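Local coordinates for putative phage capsid protein (Corynebacterium diphtheriae NCTC 13129, PDB 2R9I), which is of unknown function but is probably a phage capsid protein, represented here by an N-terminal fragment whose ordered part forms a helical hairpin, at residues Leu16-Ala20 with Ile46-Ile50. Numbering follows the deposited sequence.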
loop_
_atom_site.group_PDB
_atom_site.type_symbol
_atom_site.label_atom_id
_atom_site.label_comp_id
_atom_site.label_asym_id
_atom_site.label_seq_id
_atom_site.Cartn_x
_atom_site.Cartn_y
_atom_site.Cartn_z
ATOM N N LEU A 16 5.505 -1.748 -2.522
ATOM C CA LEU A 16 5.412 -0.421 -2.035
ATOM C C LEU A 16 5.930 -0.332 -0.633
ATOM O O LEU A 16 6.518 0.633 -0.264
ATOM C CB LEU A 16 3.969 0.019 -2.079
ATOM C CG LEU A 16 3.520 0.871 -3.249
ATOM C CD1 LEU A 16 4.439 0.747 -4.392
ATOM C CD2 LEU A 16 2.164 0.492 -3.641
HETATM N N MSE A 17 5.693 -1.345 0.163
HETATM C CA MSE A 17 6.108 -1.323 1.537
HETATM C C MSE A 17 7.585 -1.481 1.572
HETATM O O MSE A 17 8.268 -0.846 2.316
HETATM C CB MSE A 17 5.486 -2.492 2.247
HETATM C CG MSE A 17 4.359 -2.107 3.092
HETATM SE SE MSE A 17 5.143 -1.296 4.548
HETATM C CE MSE A 17 3.646 -0.569 5.414
ATOM N N ASP A 18 8.066 -2.376 0.753
ATOM C CA ASP A 18 9.519 -2.605 0.596
ATOM C C ASP A 18 10.201 -1.296 0.202
ATOM O O ASP A 18 11.197 -0.891 0.835
ATOM C CB ASP A 18 9.766 -3.721 -0.457
ATOM C CG ASP A 18 11.233 -4.240 -0.484
ATOM O OD1 ASP A 18 11.545 -5.238 0.208
ATOM O OD2 ASP A 18 12.077 -3.693 -1.221
ATOM N N SER A 19 9.653 -0.586 -0.797
ATOM C CA SER A 19 10.332 0.617 -1.264
ATOM C C SER A 19 10.239 1.812 -0.314
ATOM O O SER A 19 11.163 2.660 -0.290
ATOM C CB SER A 19 9.976 0.974 -2.703
ATOM O OG SER A 19 8.659 1.353 -2.799
ATOM N N ALA A 20 9.157 1.868 0.466
ATOM C CA ALA A 20 9.018 2.848 1.553
ATOM C C ALA A 20 10.078 2.596 2.618
ATOM O O ALA A 20 10.588 3.538 3.246
ATOM C CB ALA A 20 7.652 2.768 2.174
ATOM N N ILE A 46 4.784 7.488 -0.902
ATOM C CA ILE A 46 4.731 6.057 -1.076
ATOM C C ILE A 46 3.773 5.509 -0.049
ATOM O O ILE A 46 2.890 4.737 -0.404
ATOM C CB ILE A 46 6.104 5.425 -0.929
ATOM C CG1 ILE A 46 7.012 5.903 -2.075
ATOM C CG2 ILE A 46 5.983 3.925 -0.924
ATOM C CD1 ILE A 46 8.465 5.406 -1.930
ATOM N N ILE A 47 3.880 5.935 1.209
ATOM C CA ILE A 47 2.922 5.394 2.192
ATOM C C ILE A 47 1.464 5.730 1.825
ATOM O O ILE A 47 0.554 4.925 2.013
ATOM C CB ILE A 47 3.255 5.670 3.734
ATOM C CG1 ILE A 47 2.478 6.844 4.288
ATOM C CG2 ILE A 47 4.779 5.711 4.059
ATOM C CD1 ILE A 47 1.093 6.431 4.735
ATOM N N SER A 48 1.245 6.910 1.278
ATOM C CA SER A 48 -0.094 7.255 0.822
ATOM C C SER A 48 -0.613 6.253 -0.222
ATOM O O SER A 48 -1.804 5.944 -0.278
ATOM C CB SER A 48 -0.076 8.654 0.235
ATOM O OG SER A 48 -1.391 9.090 0.058
ATOM N N GLU A 49 0.295 5.735 -1.036
ATOM C CA GLU A 49 -0.077 4.747 -2.049
ATOM C C GLU A 49 -0.312 3.353 -1.469
ATOM O O GLU A 49 -1.205 2.643 -1.957
ATOM C CB GLU A 49 0.967 4.674 -3.176
ATOM C CG GLU A 49 0.976 5.863 -4.102
ATOM C CD GLU A 49 -0.380 6.193 -4.735
ATOM O OE1 GLU A 49 -1.308 5.324 -4.762
ATOM O OE2 GLU A 49 -0.517 7.351 -5.217
ATOM N N ILE A 50 0.492 2.967 -0.471
ATOM C CA ILE A 50 0.258 1.756 0.305
ATOM C C ILE A 50 -1.155 1.768 0.891
ATOM O O ILE A 50 -1.901 0.807 0.696
ATOM C CB ILE A 50 1.280 1.555 1.451
ATOM C CG1 ILE A 50 2.678 1.281 0.903
ATOM C CG2 ILE A 50 0.871 0.396 2.338
ATOM C CD1 ILE A 50 3.810 1.728 1.822
#
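Apolar helix-to-helix packing joins helix 6-26 to the longer helix 33-71 near the centre of the modelled chain. The axes of segments 16-20 and 46-50 run nearly antiparallel, at 159°, and approach to 9.3 Å. Leu-16 faces Ile-50 and Ala-20 faces Ile-46, with CA-CA distances of 6.1 and 6.0 Å, so residues one turn apart on each helix pair in opposite order. Ile-50 CG1 lies 3.5 Å from Leu-16 CB, while Ile-50 CD1 packs against helix 6-26, 3.8 Å from Met-17 CA and 4.0 Å from Ala-20 CB. The two helices form an antiparallel helical hairpin, its arms held here by van der Waals contact, and both segments fall in the DIP0205-like N-terminal family region. The small Ala-20 leaves room for Ile-46, whose CG2 sits 3.7 Å from Ala-20 CB and 3.4 Å from Leu-16 O; that carbonyl is already engaged by Ala-20 N at 3.0 Å within its helix. Polar side chains keep to the margins: Ser-19 OG, hydrogen-bonded to the Asn-15 carbonyl, lies 4.1 Å from Ile-46 CD1, and the carboxylate of Glu-49 leads away from segment 16-20. Met-17, a selenomethionine, borders the apolar seam, its CG 4.1 Å from Ile-50 CD1.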